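Local coordinates for p800 reaction center core protein (Heliobacterium modesticaldum, PDB 5V8K) that forms the core of a homodimeric photosynthetic reaction center, carrying bacteriochlorophyll g antenna and electron-transfer pigments and, with its partner copy, binding a 4Fe-4S cluster, at residues A128-G132 with H169-G173; H134-Y138 with P149-S153; G139-P143 with P228-F232. The contacts are given in a common frame with arbitrary orientation. Residue numbers count along the deposited sequence, not the author numbering.

All three contacts lie on one flank of the chain, on the same side of its centre. The centres of contacts 1 and 2 are about 11 Å apart, those of 2 and 3 about 12 Å, and those of 1 and 3 about 17 Å. Contacts 1 and 2 share helix 113-137; contact 3 starts just beyond its end, at strand 140-141. Along the chain, contact 2 is nested inside the loop closed by contact 1, while contact 3 crosses both. Contacts 1 and 3 touch the same bacteriochlorophyll g, chain Q; contact 2 holds another, chain O. Helix 113-137 thus borders both pigments: it supplies the magnesium ligand of chain O, while that of chain Q comes from helix 162-186.

Contact 1: A128-G132 with H169-G173; sequences ATLWG and HVAFG. With GBF (Bacteriochlorophyll g), chain Q.
This contact forms part of a bacteriochlorophyll g site between two membrane helices. Segments 128-132 and 169-173 are both helical and run nearly antiparallel. Their axes approach to 7.2 Å at a signed crossing angle of -157°. In register, the CA atoms of T129 and V170 are 4.5 Å apart, and those of G132 and H169 are 5.0 Å apart. Glycines permit this closeness: a CB on G132 would clash with V170 CG2, and one on G173 would clash with T129 OG1. Here G173 CA lies 3.3 Å from T129 OG1, which is hydrogen-bonded to A125 O in its own helix. G132 CA lies 3.8 Å from H169 CB. A128 points toward the other helix, with its CB 3.8 Å from G173 N and its O 3.4 Å from H169 CB. No hydrogen bond joins the segments.

H169 is the axial ligand: its NE2 is 2.5 Å from MG of the chain Q pigment. Its chi1 is m and its chi2 75°. Its ND1 is hydrogen-bonded to M165 O, so both ring nitrogens have a partner. W131, chi1 t, sets its edge toward the face of H169 in a T-shaped pair, with centroids 5.2 Å apart and planes at 68°. W131 NE1 also gives a weak hydrogen bond to O1D of the pigment, 3.1 Å. The pigment's CMC methyl lies 3.7 Å from A128 CB and 3.6 Å from F172 CB.

The segments belong to helices 113-137 and 162-186. W131 also stacks on H134 further along its helix, and V170 reaches L152 in the loop before helix 162-186.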
# COMPACT_ATOMS: atom_id res chain seq x y z
N ALA A 128 40.45 -21.87 8.94
CA ALA A 128 40.50 -22.40 7.57
C ALA A 128 41.32 -23.68 7.52
O ALA A 128 40.92 -24.64 6.84
CB ALA A 128 41.08 -21.36 6.62
N THR A 129 42.45 -23.72 8.22
CA THR A 129 43.33 -24.90 8.20
C THR A 129 42.66 -26.09 8.86
O THR A 129 42.63 -27.19 8.30
CB THR A 129 44.66 -24.57 8.89
OG1 THR A 129 45.28 -23.46 8.23
CG2 THR A 129 45.61 -25.77 8.87
N LEU A 130 42.09 -25.89 10.05
CA LEU A 130 41.46 -26.99 10.76
C LEU A 130 40.28 -27.55 9.98
O LEU A 130 40.03 -28.77 10.00
CB LEU A 130 41.03 -26.54 12.16
CG LEU A 130 42.10 -26.18 13.18
CD1 LEU A 130 41.43 -25.91 14.52
CD2 LEU A 130 43.15 -27.31 13.29
N TRP A 131 39.54 -26.70 9.28
CA TRP A 131 38.40 -27.23 8.54
C TRP A 131 38.86 -28.03 7.32
O TRP A 131 38.28 -29.08 7.02
CB TRP A 131 37.44 -26.13 8.11
CG TRP A 131 36.26 -26.75 7.39
CD1 TRP A 131 35.92 -26.62 6.07
CD2 TRP A 131 35.29 -27.64 7.97
NE1 TRP A 131 34.79 -27.37 5.81
CE2 TRP A 131 34.39 -28.00 6.96
CE3 TRP A 131 35.11 -28.17 9.25
CZ2 TRP A 131 33.31 -28.87 7.19
CZ3 TRP A 131 34.03 -29.01 9.48
CH2 TRP A 131 33.17 -29.36 8.46
N GLY A 132 39.87 -27.53 6.60
CA GLY A 132 40.51 -28.34 5.58
C GLY A 132 40.96 -29.70 6.10
O GLY A 132 40.83 -30.71 5.41
N HIS A 169 41.09 -24.76 1.42
CA HIS A 169 40.97 -24.24 2.78
C HIS A 169 42.34 -24.11 3.43
O HIS A 169 42.67 -23.07 4.01
CB HIS A 169 40.06 -25.12 3.60
CG HIS A 169 38.63 -25.01 3.20
ND1 HIS A 169 38.14 -25.60 2.05
CD2 HIS A 169 37.60 -24.32 3.74
CE1 HIS A 169 36.85 -25.31 1.93
NE2 HIS A 169 36.51 -24.54 2.94
N VAL A 170 43.15 -25.16 3.34
CA VAL A 170 44.49 -25.14 3.90
C VAL A 170 45.30 -24.00 3.29
O VAL A 170 46.08 -23.33 3.98
CB VAL A 170 45.17 -26.50 3.69
CG1 VAL A 170 46.57 -26.52 4.28
CG2 VAL A 170 44.33 -27.61 4.30
N ALA A 171 45.11 -23.75 1.99
CA ALA A 171 45.86 -22.68 1.35
C ALA A 171 45.44 -21.34 1.91
O ALA A 171 46.28 -20.49 2.21
CB ALA A 171 45.68 -22.73 -0.17
N PHE A 172 44.14 -21.15 2.12
CA PHE A 172 43.68 -19.93 2.77
C PHE A 172 44.26 -19.80 4.17
O PHE A 172 44.57 -18.70 4.61
CB PHE A 172 42.15 -19.87 2.81
CG PHE A 172 41.54 -19.09 1.67
CD1 PHE A 172 41.47 -17.70 1.71
CD2 PHE A 172 41.04 -19.75 0.55
CE1 PHE A 172 40.93 -16.98 0.67
CE2 PHE A 172 40.49 -19.05 -0.49
CZ PHE A 172 40.44 -17.65 -0.44
N GLY A 173 44.44 -20.92 4.86
CA GLY A 173 45.11 -20.87 6.15
C GLY A 173 46.52 -20.32 6.02
O GLY A 173 46.90 -19.39 6.73
MG GBF Q . 34.60 -23.00 3.15
CHA GBF Q . 32.17 -25.14 4.45
CHB GBF Q . 33.64 -23.80 0.11
CHC GBF Q . 36.54 -20.32 2.17
CHD GBF Q . 35.50 -22.29 6.54
NA GBF Q . 33.18 -24.17 2.44
C1A GBF Q . 32.28 -24.99 2.97
C2A GBF Q . 31.16 -25.40 2.06
C3A GBF Q . 32.03 -25.49 0.80
C4A GBF Q . 33.01 -24.42 1.13
CMA GBF Q . 32.74 -26.82 0.58
CAA GBF Q . 30.10 -24.30 2.05
CBA GBF Q . 29.22 -24.28 0.82
CGA GBF Q . 29.82 -23.41 -0.26
O1A GBF Q . 29.78 -23.78 -1.42
O2A GBF Q . 30.72 -22.31 0.08
NB GBF Q . 34.94 -22.12 1.35
C1B GBF Q . 34.60 -22.66 0.18
C2B GBF Q . 35.26 -21.97 -0.84
C3B GBF Q . 36.05 -21.00 -0.23
C4B GBF Q . 35.84 -21.15 1.14
CMB GBF Q . 35.10 -22.26 -2.31
CAB GBF Q . 36.94 -19.99 -0.85
CBB GBF Q . 37.27 -19.84 -2.11
NC GBF Q . 35.77 -21.65 4.15
C1C GBF Q . 36.46 -20.63 3.62
C2C GBF Q . 37.29 -19.67 4.39
C3C GBF Q . 36.86 -20.36 5.61
C4C GBF Q . 36.04 -21.46 5.45
CMC GBF Q . 38.77 -19.89 4.06
CAC GBF Q . 37.30 -19.94 6.95
CBC GBF Q . 38.18 -18.74 7.18
ND GBF Q . 34.11 -23.50 5.04
C1D GBF Q . 34.46 -23.27 6.29
C2D GBF Q . 33.72 -23.99 7.53
C3D GBF Q . 32.89 -24.66 6.61
C4D GBF Q . 33.07 -24.40 5.23
CMD GBF Q . 33.88 -23.96 9.02
CAD GBF Q . 31.80 -25.67 6.68
OBD GBF Q . 31.16 -26.27 7.62
CBD GBF Q . 31.26 -25.90 5.32
CGD GBF Q . 31.20 -27.36 4.96
O1D GBF Q . 32.08 -27.97 4.38
O2D GBF Q . 30.03 -28.09 5.29
CED GBF Q . 30.03 -29.49 4.95
C1 GBF Q . 31.11 -21.39 -0.95
C2 GBF Q . 32.07 -20.38 -0.38
C3 GBF Q . 31.98 -19.07 -0.58
C4 GBF Q . 30.90 -18.51 -1.44
C5 GBF Q . 32.98 -18.14 0.08
C6 GBF Q . 32.26 -17.36 1.17
C7 GBF Q . 33.21 -16.44 1.88
C8 GBF Q . 33.49 -15.18 1.45
C9 GBF Q . 32.84 -14.63 0.22
C10 GBF Q . 34.45 -14.26 2.18
C11 GBF Q . 34.97 -14.81 3.51
C12 GBF Q . 35.79 -13.75 4.20
C13 GBF Q . 36.87 -14.02 4.94
C14 GBF Q . 37.36 -15.42 5.15
C15 GBF Q . 37.62 -12.89 5.59

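Contact 2: H134-Y138 with P149-S153; sequences HMAFY and PTGLS. With GBF (Bacteriochlorophyll g), chain O.
Two backbone hydrogen bonds tie the end of helix 113-137 to the loop after strand 147-148. T150 N donates to M135 O at 2.9 Å, almost straight at 170°. G151 N donates to A136 O at 3.1 Å and 152°. Both carbonyls lie in the last turn of the helix and take their donors from the loop. Within segment 134-138, Y138 N donates to H134 O at 2.9 Å.

The CA atoms of A136 and G151 are 4.3 Å apart, and those of Y138 and P149 are 4.8 Å apart. T150, with chi1 p, turns its hydroxyl back on its own loop, where OG1 donates to G151 O at 2.8 Å. A136 CA adds a CA-H...O contact to G151 O at 3.4 Å. G151 has positive phi, 74°, and psi -172°.

The helix end and returning loop flank a two-stranded antiparallel hairpin, 140-141 with 147-148. On another side of the helix, H134 is the axial ligand of the chain O bacteriochlorophyll g, its ND1 2.6 Å from MG. H134 has chi1 t, and the pigment's CHB lies over one face of its ring. Y138, with chi1 m, has CHD over one ring face, and its CE2 comes within 3.2 Å of that atom.

P149 covers the helix end: its CB is 3.3 Å from A136 O and its CG 3.5 Å from F137 O. A136 CB meets L152 CB at 4.4 Å. S153 OG is hydrogen-bonded to D155 N, and the backbone of S153 bonds to A163.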
# COMPACT_ATOMS: atom_id res chain seq x y z
N HIS A 134 39.77 -31.28 8.80
CA HIS A 134 38.60 -32.09 9.12
C HIS A 134 38.03 -32.75 7.87
O HIS A 134 37.73 -33.95 7.87
CB HIS A 134 37.50 -31.26 9.78
CG HIS A 134 36.22 -32.01 9.87
ND1 HIS A 134 35.89 -32.78 10.95
CD2 HIS A 134 35.24 -32.21 8.96
CE1 HIS A 134 34.73 -33.37 10.74
NE2 HIS A 134 34.32 -33.06 9.53
N MET A 135 37.83 -31.96 6.83
CA MET A 135 37.41 -32.50 5.54
C MET A 135 38.33 -33.63 5.11
O MET A 135 37.88 -34.71 4.73
CB MET A 135 37.42 -31.39 4.48
CG MET A 135 36.36 -30.28 4.62
SD MET A 135 36.54 -28.97 3.35
CE MET A 135 36.17 -29.96 1.90
N ALA A 136 39.64 -33.39 5.22
CA ALA A 136 40.65 -34.28 4.65
C ALA A 136 40.59 -35.65 5.30
O ALA A 136 40.58 -36.67 4.61
CB ALA A 136 42.05 -33.67 4.84
N PHE A 137 40.57 -35.68 6.62
CA PHE A 137 40.75 -36.93 7.36
C PHE A 137 39.44 -37.52 7.89
O PHE A 137 39.35 -38.75 8.02
CB PHE A 137 41.71 -36.69 8.54
CG PHE A 137 43.12 -36.35 8.12
CD1 PHE A 137 44.07 -37.34 7.88
CD2 PHE A 137 43.50 -35.02 7.99
CE1 PHE A 137 45.36 -37.00 7.51
CE2 PHE A 137 44.79 -34.69 7.61
CZ PHE A 137 45.71 -35.68 7.37
N TYR A 138 38.43 -36.70 8.18
CA TYR A 138 37.16 -37.21 8.69
C TYR A 138 36.02 -37.09 7.69
O TYR A 138 35.13 -37.94 7.70
CB TYR A 138 36.81 -36.48 10.00
CG TYR A 138 37.94 -36.67 11.01
CD1 TYR A 138 38.06 -37.85 11.75
CD2 TYR A 138 38.93 -35.70 11.19
CE1 TYR A 138 39.10 -38.04 12.66
CE2 TYR A 138 39.96 -35.87 12.08
CZ TYR A 138 40.06 -37.05 12.82
OH TYR A 138 41.10 -37.22 13.71
N PRO A 149 36.03 -39.10 3.91
CA PRO A 149 37.20 -38.22 3.97
C PRO A 149 37.60 -37.78 2.57
O PRO A 149 37.58 -38.56 1.62
CB PRO A 149 38.28 -39.10 4.63
CG PRO A 149 37.48 -40.12 5.41
CD PRO A 149 36.25 -40.38 4.60
N THR A 150 37.93 -36.50 2.43
CA THR A 150 38.16 -35.95 1.10
C THR A 150 39.58 -36.20 0.59
O THR A 150 39.79 -36.21 -0.63
CB THR A 150 37.85 -34.44 1.09
OG1 THR A 150 38.80 -33.72 1.89
CG2 THR A 150 36.44 -34.17 1.64
N GLY A 151 40.53 -36.45 1.48
CA GLY A 151 41.93 -36.32 1.11
C GLY A 151 42.31 -34.85 1.02
O GLY A 151 41.54 -33.95 1.37
N LEU A 152 43.52 -34.61 0.53
CA LEU A 152 44.10 -33.27 0.46
C LEU A 152 44.91 -33.17 -0.81
O LEU A 152 45.83 -33.96 -1.03
CB LEU A 152 44.98 -32.98 1.68
CG LEU A 152 45.50 -31.56 1.86
CD1 LEU A 152 44.37 -30.55 2.01
CD2 LEU A 152 46.43 -31.52 3.07
N SER A 153 44.59 -32.20 -1.66
CA SER A 153 45.33 -31.98 -2.90
C SER A 153 45.46 -30.48 -3.14
O SER A 153 44.58 -29.70 -2.78
CB SER A 153 44.66 -32.65 -4.10
OG SER A 153 45.21 -32.17 -5.32
MG GBF O . 35.98 -32.19 13.44
CHA GBF O . 33.67 -34.74 14.15
CHB GBF O . 33.49 -30.07 13.26
CHC GBF O . 38.42 -29.75 13.14
CHD GBF O . 38.51 -34.50 14.54
NA GBF O . 34.02 -32.38 13.57
C1A GBF O . 33.16 -33.42 13.66
C2A GBF O . 31.76 -33.05 14.06
C3A GBF O . 31.73 -31.71 13.30
C4A GBF O . 33.18 -31.36 13.40
CMA GBF O . 31.34 -31.82 11.84
CAA GBF O . 31.60 -32.98 15.57
CBA GBF O . 30.65 -31.93 16.15
CGA GBF O . 30.99 -31.63 17.58
O1A GBF O . 31.58 -32.43 18.29
O2A GBF O . 30.81 -30.29 18.07
NB GBF O . 35.93 -30.15 13.37
C1B GBF O . 34.83 -29.45 13.13
C2B GBF O . 35.16 -28.13 12.86
C3B GBF O . 36.54 -28.07 12.82
C4B GBF O . 36.99 -29.37 13.09
CMB GBF O . 34.20 -27.00 12.66
CAB GBF O . 37.40 -26.89 12.56
CBB GBF O . 37.08 -25.68 12.14
NC GBF O . 38.00 -32.17 13.75
C1C GBF O . 38.83 -31.13 13.57
C2C GBF O . 40.30 -31.17 13.79
C3C GBF O . 40.15 -32.58 14.22
C4C GBF O . 38.87 -33.12 14.17
CMC GBF O . 41.04 -30.99 12.47
CAC GBF O . 41.29 -33.44 14.65
CBC GBF O . 42.71 -32.93 14.72
ND GBF O . 36.18 -34.07 14.16
C1D GBF O . 37.11 -34.94 14.54
C2D GBF O . 36.71 -36.45 15.02
C3D GBF O . 35.38 -36.15 14.78
C4D GBF O . 35.05 -34.85 14.32
CMD GBF O . 37.38 -37.70 15.51
CAD GBF O . 34.14 -36.94 14.80
OBD GBF O . 33.81 -38.07 15.28
CBD GBF O . 33.02 -36.04 14.48
CGD GBF O . 32.27 -36.53 13.28
O1D GBF O . 31.09 -36.82 13.39
O2D GBF O . 32.95 -36.65 12.00
CED GBF O . 32.34 -36.28 10.76
C1 GBF O . 30.23 -30.07 19.34
C2 GBF O . 31.13 -29.15 20.13
C3 GBF O . 30.96 -27.83 20.20
C4 GBF O . 29.84 -27.18 19.46
C5 GBF O . 31.92 -27.00 21.00
C6 GBF O . 31.64 -27.00 22.50
C7 GBF O . 32.56 -25.96 23.10
C8 GBF O . 32.40 -25.50 24.35
C9 GBF O . 31.26 -26.01 25.20
C10 GBF O . 33.35 -24.46 24.89

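Contact 3: G139-P143 with P228-F232; sequences GILGP and PQLGF. With GBF (Bacteriochlorophyll g), chain Q.
The side chain of Q229 lies across the backbone of L141, G142 and P143. Its CB points toward that segment, and it has more covered area than any other residue here. With chi1 m and chi2 near 95°, Q229 brings its CG to 3.4 Å from L141 O and 4.5 Å from L141 CG. Its NE2 ends 3.8 Å from P143 CA and 3.9 Å from G142 O. No hydrogen bond crosses between the segments, so they meet by packing. The nearest CA atoms are those of L141 and Q229, 6.4 Å apart.

I140 turns toward the other segment with chi1 p and chi2 t. Its CD1 touches L230 CD2 at 3.9 Å and Q229 O at 3.8 Å. G139, at phi 100°, is where the chain leaves helix 113-137. The extended pair 140-141 then forms one edge of a small hairpin, with I140 bonded to E148 through the backbone. The loop 228-232 joins helix 200-224 to helix 234-240. Q67 links the two segments: its backbone bonds to L141, and its NE2 bonds to Q229 O.

Both segments border the chain Q bacteriochlorophyll g. I140 CG2 lies 3.8 Å from its CED, and L230 O lies 3.5 Å from its CMA. G231 CA is 3.3 Å from O1A. F232 sets one ring face against CGA, with its CZ 3.4 Å from that atom.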
# COMPACT_ATOMS: atom_id res chain seq x y z
N GLY A 139 36.02 -36.08 6.84
CA GLY A 139 35.20 -36.09 5.65
C GLY A 139 33.93 -35.27 5.80
O GLY A 139 33.62 -34.71 6.85
N ILE A 140 33.22 -35.20 4.68
CA ILE A 140 31.89 -34.67 4.59
C ILE A 140 31.07 -35.66 3.78
O ILE A 140 31.58 -36.68 3.34
CB ILE A 140 31.85 -33.27 3.94
CG1 ILE A 140 32.39 -33.31 2.50
CG2 ILE A 140 32.66 -32.26 4.75
CD1 ILE A 140 32.08 -32.02 1.73
N LEU A 141 29.80 -35.34 3.55
CA LEU A 141 29.01 -36.18 2.68
C LEU A 141 29.71 -36.33 1.34
O LEU A 141 30.18 -35.35 0.75
CB LEU A 141 27.61 -35.60 2.52
CG LEU A 141 26.64 -36.45 1.69
CD1 LEU A 141 26.27 -37.68 2.44
CD2 LEU A 141 25.39 -35.62 1.33
N GLY A 142 29.83 -37.57 0.88
CA GLY A 142 30.45 -37.88 -0.39
C GLY A 142 29.44 -38.25 -1.46
O GLY A 142 28.23 -38.32 -1.21
N PRO A 143 29.92 -38.49 -2.68
CA PRO A 143 28.99 -38.74 -3.79
C PRO A 143 28.17 -39.99 -3.61
O PRO A 143 27.14 -40.15 -4.28
CB PRO A 143 29.90 -38.86 -5.01
CG PRO A 143 31.23 -38.37 -4.57
CD PRO A 143 31.32 -38.58 -3.10
N PRO A 228 26.70 -30.75 -5.73
CA PRO A 228 25.81 -31.31 -4.69
C PRO A 228 26.46 -31.55 -3.33
O PRO A 228 25.73 -31.64 -2.35
CB PRO A 228 25.34 -32.64 -5.31
CG PRO A 228 26.27 -32.94 -6.44
CD PRO A 228 26.78 -31.58 -6.93
N GLN A 229 27.79 -31.62 -3.23
CA GLN A 229 28.44 -31.76 -1.94
C GLN A 229 29.42 -30.66 -1.62
O GLN A 229 29.53 -30.27 -0.45
CB GLN A 229 29.18 -33.10 -1.84
CG GLN A 229 28.28 -34.32 -1.92
CD GLN A 229 28.16 -34.90 -3.32
OE1 GLN A 229 29.09 -34.83 -4.14
NE2 GLN A 229 27.00 -35.48 -3.61
N LEU A 230 30.12 -30.14 -2.63
CA LEU A 230 31.15 -29.12 -2.47
C LEU A 230 30.64 -27.72 -2.76
O LEU A 230 31.42 -26.76 -2.70
CB LEU A 230 32.35 -29.45 -3.38
CG LEU A 230 32.94 -30.86 -3.25
CD1 LEU A 230 34.08 -31.05 -4.23
CD2 LEU A 230 33.44 -31.09 -1.82
N GLY A 231 29.35 -27.59 -3.06
CA GLY A 231 28.74 -26.29 -3.34
C GLY A 231 27.37 -26.22 -2.70
O GLY A 231 27.06 -27.01 -1.81
N PHE A 232 26.51 -25.32 -3.14
CA PHE A 232 25.21 -25.14 -2.52
C PHE A 232 24.15 -26.08 -3.06
O PHE A 232 22.98 -25.96 -2.68
CB PHE A 232 24.77 -23.68 -2.68
CG PHE A 232 25.71 -22.72 -2.08
CD1 PHE A 232 25.67 -22.47 -0.72
CD2 PHE A 232 26.66 -22.09 -2.86
CE1 PHE A 232 26.55 -21.59 -0.15
CE2 PHE A 232 27.54 -21.22 -2.30
CZ PHE A 232 27.50 -20.97 -0.93
MG GBF Q . 34.60 -23.00 3.15
CHA GBF Q . 32.17 -25.14 4.45
CHB GBF Q . 33.64 -23.80 0.11
CHC GBF Q . 36.54 -20.32 2.17
CHD GBF Q . 35.50 -22.29 6.54
NA GBF Q . 33.18 -24.17 2.44
C1A GBF Q . 32.28 -24.99 2.97
C2A GBF Q . 31.16 -25.40 2.06
C3A GBF Q . 32.03 -25.49 0.80
C4A GBF Q . 33.01 -24.42 1.13
CMA GBF Q . 32.74 -26.82 0.58
CAA GBF Q . 30.10 -24.30 2.05
CBA GBF Q . 29.22 -24.28 0.82
CGA GBF Q . 29.82 -23.41 -0.26
O1A GBF Q . 29.78 -23.78 -1.42
O2A GBF Q . 30.72 -22.31 0.08
NB GBF Q . 34.94 -22.12 1.35
C1B GBF Q . 34.60 -22.66 0.18
C2B GBF Q . 35.26 -21.97 -0.84
C3B GBF Q . 36.05 -21.00 -0.23
C4B GBF Q . 35.84 -21.15 1.14
CMB GBF Q . 35.10 -22.26 -2.31
CAB GBF Q . 36.94 -19.99 -0.85
CBB GBF Q . 37.27 -19.84 -2.11
NC GBF Q . 35.77 -21.65 4.15
C1C GBF Q . 36.46 -20.63 3.62
C2C GBF Q . 37.29 -19.67 4.39
C3C GBF Q . 36.86 -20.36 5.61
C4C GBF Q . 36.04 -21.46 5.45
CMC GBF Q . 38.77 -19.89 4.06
CAC GBF Q . 37.30 -19.94 6.95
CBC GBF Q . 38.18 -18.74 7.18
ND GBF Q . 34.11 -23.50 5.04
C1D GBF Q . 34.46 -23.27 6.29
C2D GBF Q . 33.72 -23.99 7.53
C3D GBF Q . 32.89 -24.66 6.61
C4D GBF Q . 33.07 -24.40 5.23
CMD GBF Q . 33.88 -23.96 9.02
CAD GBF Q . 31.80 -25.67 6.68
OBD GBF Q . 31.16 -26.27 7.62
CBD GBF Q . 31.26 -25.90 5.32
CGD GBF Q . 31.20 -27.36 4.96
O1D GBF Q . 32.08 -27.97 4.38
O2D GBF Q . 30.03 -28.09 5.29
CED GBF Q . 30.03 -29.49 4.95
C1 GBF Q . 31.11 -21.39 -0.95
C2 GBF Q . 32.07 -20.38 -0.38
C3 GBF Q . 31.98 -19.07 -0.58
C4 GBF Q . 30.90 -18.51 -1.44
C5 GBF Q . 32.98 -18.14 0.08
C6 GBF Q . 32.26 -17.36 1.17
C7 GBF Q . 33.21 -16.44 1.88
C8 GBF Q . 33.49 -15.18 1.45
C9 GBF Q . 32.84 -14.63 0.22
C10 GBF Q . 34.45 -14.26 2.18
C11 GBF Q . 34.97 -14.81 3.51
C12 GBF Q . 35.79 -13.75 4.20
C13 GBF Q . 36.87 -14.02 4.94
C14 GBF Q . 37.36 -15.42 5.15
C15 GBF Q . 37.62 -12.89 5.59